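Local coordinates for protein TBC1 domain family member 22A (Homo sapiens, PDB 2QFZ) that probably acts as a GTPase-activating protein for Rab-family small GTPases through its TBC domain and forms homodimers, at residues 231-245 against 296-310. Numbering follows the deposited sequence.
Sequences VHRHLDQHEVRYLQF and ILEEKDFQELLLFLQ
H234 presses its imidazole against the end of helix 293-298, where the chain turns toward helix 302-309. With CG anti to the backbone N (chi1 -178°), the ring lies over L297, whose CA sits 3.8 Å from the ring centroid in a CH-pi contact. H238 ND1 lies over the opposite face, so the imidazole is sandwiched. At its edge, H234 NE2 donates to E299 O over 2.7 Å, a weak bond bent to 129°, while L297 CD2 packs against H234 CB.

H238, four residues on and the first to leave helical geometry, meets the same turn. Its ND1 and backbone N both donate to H234 O, from opposite faces of the carbonyl; with the ring so held, H238 CD2 lies 3.2 Å from K300 O.

Here helix 229-237 ends in a Schellman motif, with E239 at positive phi as the C-prime residue. In this all-helical Rab-GAP TBC domain, the turn carries the chain along helix 302-309 into helix 242-251. F302, its CG anti to the backbone N (chi1 164°), turns its ring edge to this loop, CD1 lying 3.1 Å from H238 O. F302 CE1 is equally close to E239 O, Q244 NE2 stands at the ring edge, and V240 CG2 meets F302 CD1 at 3.5 Å. V240 also packs on L305 and L309. Deeper, L309 CD1 makes a CH-pi contact over one face of the F245 ring, offset toward its rim, 3.9 Å from the centroid; L289 of helix 276-291 touches both residues. Farther along, Q310 NE2 donates to Q244 O at 3.0 Å, tying the start of helix 242-251 to the end of segment 296-310.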
ATOM      1  N   VAL A 231     -22.958  13.781  -6.113  1.00 26.96           N
ATOM      2  CA  VAL A 231     -22.642  12.488  -5.466  1.00 25.61           C
ATOM      3  C   VAL A 231     -22.810  12.583  -3.916  1.00 25.22           C
ATOM      4  O   VAL A 231     -23.460  11.760  -3.312  1.00 25.63           O
ATOM      5  CB  VAL A 231     -21.230  11.983  -5.869  1.00 24.33           C
ATOM      6  CG1 VAL A 231     -20.795  10.817  -4.988  1.00 19.22           C
ATOM      7  CG2 VAL A 231     -21.203  11.600  -7.370  1.00 26.06           C
ATOM      8  N   HIS A 232     -22.252  13.625  -3.299  1.00 26.64           N
ATOM      9  CA  HIS A 232     -22.408  13.877  -1.849  1.00 26.40           C
ATOM     10  C   HIS A 232     -23.849  13.832  -1.279  1.00 27.94           C
ATOM     11  O   HIS A 232     -24.084  13.209  -0.235  1.00 24.06           O
ATOM     12  CB  HIS A 232     -21.762  15.217  -1.491  1.00 28.65           C
ATOM     13  CG  HIS A 232     -21.835  15.540  -0.036  1.00 27.29           C
ATOM     14  ND1 HIS A 232     -21.192  14.789   0.920  1.00 28.36           N
ATOM     15  CD2 HIS A 232     -22.475  16.529   0.625  1.00 27.90           C
ATOM     16  CE1 HIS A 232     -21.432  15.308   2.114  1.00 29.07           C
ATOM     17  NE2 HIS A 232     -22.204  16.370   1.962  1.00 27.98           N
ATOM     18  N   ARG A 233     -24.792  14.472  -1.988  1.00 27.61           N
ATOM     19  CA  ARG A 233     -26.190  14.545  -1.605  1.00 26.51           C
ATOM     20  C   ARG A 233     -26.970  13.286  -1.898  1.00 26.24           C
ATOM     21  O   ARG A 233     -27.862  12.921  -1.135  1.00 25.45           O
ATOM     22  CB  ARG A 233     -26.883  15.736  -2.281  1.00 32.23           C
ATOM     23  CG  ARG A 233     -26.258  17.050  -1.949  1.00 33.42           C
ATOM     24  CD  ARG A 233     -27.100  18.221  -2.385  1.00 38.45           C
ATOM     25  NE  ARG A 233     -26.495  19.455  -1.912  1.00 40.09           N
ATOM     26  CZ  ARG A 233     -27.007  20.677  -2.069  1.00 45.00           C
ATOM     27  NH1 ARG A 233     -28.165  20.856  -2.704  1.00 43.22           N
ATOM     28  NH2 ARG A 233     -26.343  21.734  -1.578  1.00 43.13           N
ATOM     29  N   HIS A 234     -26.648  12.617  -2.996  1.00 23.27           N
ATOM     30  CA  HIS A 234     -27.230  11.334  -3.271  1.00 25.61           C
ATOM     31  C   HIS A 234     -26.871  10.316  -2.145  1.00 21.96           C
ATOM     32  O   HIS A 234     -27.729   9.523  -1.695  1.00 21.22           O
ATOM     33  CB  HIS A 234     -26.766  10.873  -4.664  1.00 26.66           C
ATOM     34  CG  HIS A 234     -27.334   9.567  -5.110  1.00 26.61           C
ATOM     35  ND1 HIS A 234     -28.551   9.458  -5.757  1.00 27.81           N
ATOM     36  CD2 HIS A 234     -26.836   8.312  -5.028  1.00 28.25           C
ATOM     37  CE1 HIS A 234     -28.777   8.190  -6.045  1.00 24.78           C
ATOM     38  NE2 HIS A 234     -27.757   7.473  -5.605  1.00 26.45           N
ATOM     39  N   LEU A 235     -25.628  10.335  -1.664  1.00 22.41           N
ATOM     40  CA  LEU A 235     -25.249   9.396  -0.563  1.00 21.77           C
ATOM     41  C   LEU A 235     -26.107   9.723   0.660  1.00 22.32           C
ATOM     42  O   LEU A 235     -26.645   8.828   1.290  1.00 22.64           O
ATOM     43  CB  LEU A 235     -23.756   9.457  -0.231  1.00 23.11           C
ATOM     44  CG  LEU A 235     -22.840   8.951  -1.341  1.00 26.20           C
ATOM     45  CD1 LEU A 235     -21.402   9.203  -0.999  1.00 22.72           C
ATOM     46  CD2 LEU A 235     -23.048   7.502  -1.651  1.00 25.30           C
ATOM     47  N   ASP A 236     -26.239  11.007   0.970  1.00 23.99           N
ATOM     48  CA  ASP A 236     -27.071  11.490   2.101  1.00 26.58           C
ATOM     49  C   ASP A 236     -28.529  11.143   1.914  1.00 28.81           C
ATOM     50  O   ASP A 236     -29.181  10.621   2.819  1.00 28.59           O
ATOM     51  CB  ASP A 236     -26.929  13.021   2.224  1.00 28.34           C
ATOM     52  CG  ASP A 236     -27.668  13.618   3.459  1.00 35.30           C
ATOM     53  OD1 ASP A 236     -27.446  13.160   4.589  1.00 33.96           O
ATOM     54  OD2 ASP A 236     -28.452  14.598   3.292  1.00 42.77           O
ATOM     55  N   GLN A 237     -29.043  11.437   0.723  1.00 32.65           N
ATOM     56  CA  GLN A 237     -30.432  11.097   0.354  1.00 31.58           C
ATOM     57  C   GLN A 237     -30.723   9.606   0.610  1.00 25.94           C
ATOM     58  O   GLN A 237     -31.777   9.241   1.073  1.00 24.76           O
ATOM     59  CB  GLN A 237     -30.662  11.497  -1.124  1.00 34.16           C
ATOM     60  CG  GLN A 237     -32.113  11.444  -1.627  1.00 39.61           C
ATOM     61  CD  GLN A 237     -33.060  12.347  -0.815  1.00 42.00           C
ATOM     62  OE1 GLN A 237     -32.698  13.457  -0.404  1.00 43.61           O
ATOM     63  NE2 GLN A 237     -34.266  11.860  -0.576  1.00 43.53           N
ATOM     64  N   HIS A 238     -29.778   8.733   0.319  1.00 25.13           N
ATOM     65  CA  HIS A 238     -30.024   7.281   0.460  1.00 24.53           C
ATOM     66  C   HIS A 238     -29.383   6.656   1.708  1.00 26.20           C
ATOM     67  O   HIS A 238     -29.185   5.458   1.762  1.00 28.69           O
ATOM     68  CB  HIS A 238     -29.591   6.587  -0.835  1.00 27.52           C
ATOM     69  CG  HIS A 238     -30.379   7.048  -2.012  1.00 29.29           C
ATOM     70  ND1 HIS A 238     -30.050   8.181  -2.729  1.00 28.10           N
ATOM     71  CD2 HIS A 238     -31.558   6.604  -2.521  1.00 29.14           C
ATOM     72  CE1 HIS A 238     -30.978   8.394  -3.648  1.00 28.31           C
ATOM     73  NE2 HIS A 238     -31.903   7.454  -3.542  1.00 26.74           N
ATOM     74  N   GLU A 239     -29.086   7.493   2.709  1.00 30.13           N
ATOM     75  CA  GLU A 239     -28.620   7.068   4.022  1.00 30.54           C
ATOM     76  C   GLU A 239     -27.321   6.273   3.975  1.00 26.20           C
ATOM     77  O   GLU A 239     -27.119   5.414   4.807  1.00 22.11           O
ATOM     78  CB  GLU A 239     -29.703   6.219   4.737  1.00 34.59           C
ATOM     79  CG  GLU A 239     -31.093   6.890   4.841  1.00 40.58           C
ATOM     80  CD  GLU A 239     -31.185   7.901   5.967  1.00 44.02           C
ATOM     81  OE1 GLU A 239     -30.163   8.122   6.657  1.00 48.09           O
ATOM     82  OE2 GLU A 239     -32.283   8.469   6.172  1.00 46.67           O
ATOM     83  N   VAL A 240     -26.443   6.531   3.013  1.00 23.20           N
ATOM     84  CA  VAL A 240     -25.109   5.923   3.070  1.00 24.09           C
ATOM     85  C   VAL A 240     -24.142   6.930   3.671  1.00 24.90           C
ATOM     86  O   VAL A 240     -24.016   8.044   3.150  1.00 30.07           O
ATOM     87  CB  VAL A 240     -24.590   5.430   1.671  1.00 26.09           C
ATOM     88  CG1 VAL A 240     -23.188   4.786   1.836  1.00 22.93           C
ATOM     89  CG2 VAL A 240     -25.581   4.434   1.041  1.00 25.82           C
ATOM     90  N   ARG A 241     -23.487   6.535   4.774  1.00 24.48           N
ATOM     91  CA  ARG A 241     -22.464   7.337   5.446  1.00 22.24           C
ATOM     92  C   ARG A 241     -21.093   7.001   4.868  1.00 20.02           C
ATOM     93  O   ARG A 241     -20.823   5.850   4.579  1.00 13.96           O
ATOM     94  CB  ARG A 241     -22.423   7.022   6.951  1.00 25.91           C
ATOM     95  CG  ARG A 241     -23.655   7.462   7.719  1.00 29.45           C
ATOM     96  CD  ARG A 241     -23.495   7.208   9.179  1.00 30.03           C
ATOM     97  NE  ARG A 241     -23.661   5.782   9.517  1.00 28.19           N
ATOM     98  CZ  ARG A 241     -22.728   5.010  10.041  1.00 24.21           C
ATOM     99  NH1 ARG A 241     -21.501   5.475  10.297  1.00 27.45           N
ATOM    100  NH2 ARG A 241     -23.018   3.760  10.303  1.00 26.16           N
ATOM    101  N   TYR A 242     -20.196   7.975   4.737  1.00 19.17           N
ATOM    102  CA  TYR A 242     -18.891   7.640   4.147  1.00 19.43           C
ATOM    103  C   TYR A 242     -18.159   6.526   4.908  1.00 14.93           C
ATOM    104  O   TYR A 242     -17.513   5.706   4.306  1.00 19.63           O
ATOM    105  CB  TYR A 242     -17.997   8.872   3.979  1.00 23.88           C
ATOM    106  CG  TYR A 242     -18.441   9.831   2.905  1.00 22.80           C
ATOM    107  CD1 TYR A 242     -19.551  10.665   3.099  1.00 21.29           C
ATOM    108  CD2 TYR A 242     -17.705   9.972   1.736  1.00 23.88           C
ATOM    109  CE1 TYR A 242     -19.933  11.568   2.134  1.00 23.20           C
ATOM    110  CE2 TYR A 242     -18.074  10.881   0.755  1.00 23.28           C
ATOM    111  CZ  TYR A 242     -19.185  11.676   0.956  1.00 24.54           C
ATOM    112  OH  TYR A 242     -19.555  12.580  -0.016  1.00 25.88           O
ATOM    113  N   LEU A 243     -18.328   6.462   6.220  1.00 18.53           N
ATOM    114  CA  LEU A 243     -17.606   5.510   7.057  1.00 24.01           C
ATOM    115  C   LEU A 243     -17.956   4.084   6.748  1.00 20.71           C
ATOM    116  O   LEU A 243     -17.108   3.183   6.923  1.00 18.25           O
ATOM    117  CB  LEU A 243     -17.886   5.781   8.531  1.00 26.16           C
ATOM    118  CG  LEU A 243     -16.974   5.198   9.606  1.00 28.05           C
ATOM    119  CD1 LEU A 243     -15.545   5.712   9.477  1.00 30.72           C
ATOM    120  CD2 LEU A 243     -17.556   5.589  10.971  1.00 29.72           C
ATOM    121  N   GLN A 244     -19.171   3.852   6.233  1.00 20.98           N
ATOM    122  CA  GLN A 244     -19.613   2.487   5.927  1.00 19.39           C
ATOM    123  C   GLN A 244     -18.862   1.820   4.786  1.00 20.05           C
ATOM    124  O   GLN A 244     -18.817   0.601   4.719  1.00 23.77           O
ATOM    125  CB  GLN A 244     -21.117   2.448   5.654  1.00 19.31           C
ATOM    126  CG  GLN A 244     -21.958   2.920   6.849  1.00 21.53           C
ATOM    127  CD  GLN A 244     -23.451   2.930   6.554  1.00 20.42           C
ATOM    128  OE1 GLN A 244     -23.953   3.843   5.916  1.00 24.10           O
ATOM    129  NE2 GLN A 244     -24.163   1.914   7.041  1.00 21.37           N
ATOM    130  N   PHE A 245     -18.307   2.607   3.872  1.00 18.06           N
ATOM    131  CA  PHE A 245     -17.540   2.059   2.742  1.00 19.79           C
ATOM    132  C   PHE A 245     -16.093   2.524   2.750  1.00 19.23           C
ATOM    133  O   PHE A 245     -15.207   1.757   2.422  1.00 29.41           O
ATOM    134  CB  PHE A 245     -18.234   2.330   1.365  1.00 15.90           C
ATOM    135  CG  PHE A 245     -18.317   3.794   0.986  1.00 16.48           C
ATOM    136  CD1 PHE A 245     -17.280   4.434   0.343  1.00 16.69           C
ATOM    137  CD2 PHE A 245     -19.423   4.524   1.300  1.00 14.47           C
ATOM    138  CE1 PHE A 245     -17.365   5.784   0.029  1.00 19.21           C
ATOM    139  CE2 PHE A 245     -19.509   5.863   0.992  1.00 16.87           C
ATOM    140  CZ  PHE A 245     -18.489   6.493   0.356  1.00 16.64           C
ATOM    141  N   ILE A 296     -23.504   5.366  -9.280  1.00 22.91           N
ATOM    142  CA  ILE A 296     -23.940   5.825  -7.950  1.00 22.93           C
ATOM    143  C   ILE A 296     -25.278   6.569  -8.017  1.00 23.32           C
ATOM    144  O   ILE A 296     -26.211   6.245  -7.316  1.00 25.88           O
ATOM    145  CB  ILE A 296     -22.878   6.780  -7.270  1.00 21.76           C
ATOM    146  CG1 ILE A 296     -21.652   6.011  -6.801  1.00 24.41           C
ATOM    147  CG2 ILE A 296     -23.476   7.554  -6.060  1.00 24.42           C
ATOM    148  CD1 ILE A 296     -20.454   6.926  -6.407  1.00 20.96           C
ATOM    149  N   LEU A 297     -25.333   7.586  -8.850  1.00 23.72           N
ATOM    150  CA  LEU A 297     -26.511   8.413  -9.035  1.00 27.12           C
ATOM    151  C   LEU A 297     -27.754   7.698  -9.647  1.00 30.10           C
ATOM    152  O   LEU A 297     -28.882   8.160  -9.454  1.00 31.73           O
ATOM    153  CB  LEU A 297     -26.130   9.613  -9.883  1.00 27.08           C
ATOM    154  CG  LEU A 297     -25.150  10.600  -9.205  1.00 28.90           C
ATOM    155  CD1 LEU A 297     -24.476  11.537 -10.259  1.00 28.68           C
ATOM    156  CD2 LEU A 297     -25.856  11.404  -8.161  1.00 28.56           C
ATOM    157  N   GLU A 298     -27.534   6.579 -10.343  1.00 29.11           N
ATOM    158  CA  GLU A 298     -28.600   5.745 -10.877  1.00 30.94           C
ATOM    159  C   GLU A 298     -29.110   4.748  -9.843  1.00 35.17           C
ATOM    160  O   GLU A 298     -30.229   4.222  -9.977  1.00 32.92           O
ATOM    161  CB  GLU A 298     -28.088   4.943 -12.074  1.00 28.68           C
ATOM    162  N   GLU A 299     -28.288   4.469  -8.823  1.00 33.92           N
ATOM    163  CA  GLU A 299     -28.655   3.540  -7.768  1.00 34.02           C
ATOM    164  C   GLU A 299     -29.477   4.236  -6.684  1.00 34.86           C
ATOM    165  O   GLU A 299     -29.010   5.180  -6.061  1.00 36.46           O
ATOM    166  CB  GLU A 299     -27.393   2.907  -7.164  1.00 33.59           C
ATOM    167  CG  GLU A 299     -27.672   1.837  -6.176  1.00 32.95           C
ATOM    168  CD  GLU A 299     -28.516   0.742  -6.753  1.00 36.37           C
ATOM    169  OE1 GLU A 299     -27.955  -0.111  -7.484  1.00 40.83           O
ATOM    170  OE2 GLU A 299     -29.740   0.727  -6.480  1.00 36.64           O
ATOM    171  N   LYS A 300     -30.693   3.744  -6.459  1.00 34.11           N
ATOM    172  CA  LYS A 300     -31.628   4.332  -5.495  1.00 38.35           C
ATOM    173  C   LYS A 300     -32.063   3.409  -4.365  1.00 37.07           C
ATOM    174  O   LYS A 300     -32.791   3.839  -3.490  1.00 40.76           O
ATOM    175  CB  LYS A 300     -32.871   4.841  -6.238  1.00 43.15           C
ATOM    176  CG  LYS A 300     -32.527   5.936  -7.191  1.00 46.10           C
ATOM    177  CD  LYS A 300     -33.625   6.233  -8.178  1.00 49.38           C
ATOM    178  CE  LYS A 300     -33.302   7.543  -8.909  1.00 51.42           C
ATOM    179  NZ  LYS A 300     -31.826   7.698  -9.118  1.00 48.32           N
ATOM    180  N   ASP A 301     -31.631   2.148  -4.369  1.00 36.93           N
ATOM    181  CA  ASP A 301     -31.814   1.274  -3.204  1.00 33.80           C
ATOM    182  C   ASP A 301     -30.608   1.446  -2.257  1.00 34.48           C
ATOM    183  O   ASP A 301     -29.486   1.352  -2.714  1.00 27.44           O
ATOM    184  CB  ASP A 301     -31.930  -0.168  -3.692  1.00 34.92           C
ATOM    185  CG  ASP A 301     -32.162  -1.145  -2.568  1.00 35.30           C
ATOM    186  OD1 ASP A 301     -33.239  -1.083  -1.928  1.00 36.08           O
ATOM    187  OD2 ASP A 301     -31.262  -1.978  -2.327  1.00 32.05           O
ATOM    188  N   PHE A 302     -30.838   1.701  -0.948  1.00 34.08           N
ATOM    189  CA  PHE A 302     -29.733   1.827   0.039  1.00 36.40           C
ATOM    190  C   PHE A 302     -28.823   0.594   0.090  1.00 32.55           C
ATOM    191  O   PHE A 302     -27.602   0.732   0.132  1.00 31.22           O
ATOM    192  CB  PHE A 302     -30.233   2.116   1.479  1.00 41.60           C
ATOM    193  CG  PHE A 302     -29.167   1.853   2.556  1.00 45.43           C
ATOM    194  CD1 PHE A 302     -28.155   2.786   2.816  1.00 45.91           C
ATOM    195  CD2 PHE A 302     -29.149   0.645   3.268  1.00 47.16           C
ATOM    196  CE1 PHE A 302     -27.156   2.527   3.777  1.00 46.51           C
ATOM    197  CE2 PHE A 302     -28.155   0.381   4.235  1.00 47.47           C
ATOM    198  CZ  PHE A 302     -27.163   1.320   4.493  1.00 46.24           C
ATOM    199  N   GLN A 303     -29.428  -0.598   0.139  1.00 32.43           N
ATOM    200  CA  GLN A 303     -28.675  -1.868   0.304  1.00 31.79           C
ATOM    201  C   GLN A 303     -27.731  -2.142  -0.877  1.00 27.34           C
ATOM    202  O   GLN A 303     -26.579  -2.526  -0.696  1.00 26.68           O
ATOM    203  CB  GLN A 303     -29.661  -3.042   0.473  1.00 33.09           C
ATOM    204  CG  GLN A 303     -29.031  -4.404   0.828  1.00 36.15           C
ATOM    205  CD  GLN A 303     -29.997  -5.601   0.575  1.00 39.32           C
ATOM    206  OE1 GLN A 303     -31.160  -5.424   0.175  1.00 40.53           O
ATOM    207  NE2 GLN A 303     -29.497  -6.817   0.815  1.00 43.47           N
ATOM    208  N   GLU A 304     -28.241  -1.971  -2.088  1.00 24.62           N
ATOM    209  CA  GLU A 304     -27.444  -2.171  -3.294  1.00 24.25           C
ATOM    210  C   GLU A 304     -26.440  -1.058  -3.510  1.00 20.37           C
ATOM    211  O   GLU A 304     -25.399  -1.307  -4.089  1.00 20.97           O
ATOM    212  CB  GLU A 304     -28.349  -2.302  -4.533  1.00 25.58           C
ATOM    213  CG  GLU A 304     -29.165  -3.570  -4.569  1.00 26.76           C
ATOM    214  CD  GLU A 304     -29.851  -3.819  -5.923  1.00 27.96           C
ATOM    215  OE1 GLU A 304     -30.370  -4.922  -6.136  1.00 29.06           O
ATOM    216  OE2 GLU A 304     -29.876  -2.924  -6.780  1.00 30.56           O
ATOM    217  N   LEU A 305     -26.769   0.173  -3.079  1.00 20.76           N
ATOM    218  CA  LEU A 305     -25.840   1.306  -3.150  1.00 24.26           C
ATOM    219  C   LEU A 305     -24.579   1.072  -2.294  1.00 24.68           C
ATOM    220  O   LEU A 305     -23.450   1.184  -2.777  1.00 20.77           O
ATOM    221  CB  LEU A 305     -26.507   2.607  -2.700  1.00 23.48           C
ATOM    222  CG  LEU A 305     -25.622   3.858  -2.772  1.00 24.05           C
ATOM    223  CD1 LEU A 305     -24.942   4.015  -4.128  1.00 27.89           C
ATOM    224  CD2 LEU A 305     -26.417   5.163  -2.382  1.00 23.98           C
ATOM    225  N   LEU A 306     -24.794   0.754  -1.030  1.00 24.26           N
ATOM    226  CA  LEU A 306     -23.702   0.348  -0.153  1.00 23.70           C
ATOM    227  C   LEU A 306     -22.931  -0.902  -0.699  1.00 22.64           C
ATOM    228  O   LEU A 306     -21.724  -0.879  -0.740  1.00 17.36           O
ATOM    229  CB  LEU A 306     -24.216   0.149   1.295  1.00 21.78           C
ATOM    230  CG  LEU A 306     -23.174  -0.205   2.361  1.00 22.25           C
ATOM    231  CD1 LEU A 306     -21.944   0.738   2.255  1.00 18.56           C
ATOM    232  CD2 LEU A 306     -23.752  -0.173   3.715  1.00 24.41           C
ATOM    233  N   LEU A 307     -23.625  -1.941  -1.164  1.00 20.81           N
ATOM    234  CA  LEU A 307     -22.965  -3.126  -1.767  1.00 25.01           C
ATOM    235  C   LEU A 307     -22.047  -2.807  -2.914  1.00 23.45           C
ATOM    236  O   LEU A 307     -20.977  -3.372  -2.982  1.00 22.89           O
ATOM    237  CB  LEU A 307     -23.955  -4.189  -2.247  1.00 27.45           C
ATOM    238  CG  LEU A 307     -24.598  -4.971  -1.094  1.00 33.53           C
ATOM    239  CD1 LEU A 307     -25.989  -5.450  -1.539  1.00 35.55           C
ATOM    240  CD2 LEU A 307     -23.724  -6.147  -0.594  1.00 33.80           C
ATOM    241  N   PHE A 308     -22.495  -1.914  -3.798  1.00 22.98           N
ATOM    242  CA  PHE A 308     -21.746  -1.430  -4.959  1.00 25.38           C
ATOM    243  C   PHE A 308     -20.462  -0.678  -4.523  1.00 26.36           C
ATOM    244  O   PHE A 308     -19.387  -0.946  -5.025  1.00 25.04           O
ATOM    245  CB  PHE A 308     -22.650  -0.492  -5.803  1.00 23.93           C
ATOM    246  CG  PHE A 308     -21.978   0.075  -7.011  1.00 25.54           C
ATOM    247  CD1 PHE A 308     -21.688  -0.735  -8.112  1.00 24.61           C
ATOM    248  CD2 PHE A 308     -21.640   1.429  -7.075  1.00 26.53           C
ATOM    249  CE1 PHE A 308     -21.058  -0.213  -9.235  1.00 25.11           C
ATOM    250  CE2 PHE A 308     -20.996   1.950  -8.201  1.00 25.97           C
ATOM    251  CZ  PHE A 308     -20.726   1.106  -9.298  1.00 23.96           C
ATOM    252  N   LEU A 309     -20.601   0.257  -3.583  1.00 24.54           N
ATOM    253  CA  LEU A 309     -19.474   1.081  -3.117  1.00 23.93           C
ATOM    254  C   LEU A 309     -18.405   0.214  -2.422  1.00 25.26           C
ATOM    255  O   LEU A 309     -17.215   0.562  -2.411  1.00 28.19           O
ATOM    256  CB  LEU A 309     -19.962   2.158  -2.161  1.00 22.27           C
ATOM    257  CG  LEU A 309     -20.728   3.353  -2.753  1.00 24.95           C
ATOM    258  CD1 LEU A 309     -21.424   4.215  -1.678  1.00 23.47           C
ATOM    259  CD2 LEU A 309     -19.784   4.209  -3.559  1.00 26.05           C
ATOM    260  N   GLN A 310     -18.864  -0.891  -1.833  1.00 23.28           N
ATOM    261  CA  GLN A 310     -18.014  -1.852  -1.151  1.00 24.06           C
ATOM    262  C   GLN A 310     -17.482  -2.895  -2.102  1.00 27.00           C
ATOM    263  O   GLN A 310     -16.674  -3.698  -1.702  1.00 26.36           O
ATOM    264  CB  GLN A 310     -18.797  -2.551  -0.038  1.00 23.80           C
ATOM    265  CG  GLN A 310     -19.052  -1.732   1.163  1.00 24.82           C
ATOM    266  CD  GLN A 310     -19.898  -2.447   2.217  1.00 26.07           C
ATOM    267  OE1 GLN A 310     -20.647  -3.376   1.912  1.00 26.09           O
ATOM    268  NE2 GLN A 310     -19.796  -1.987   3.463  1.00 26.76           N
TER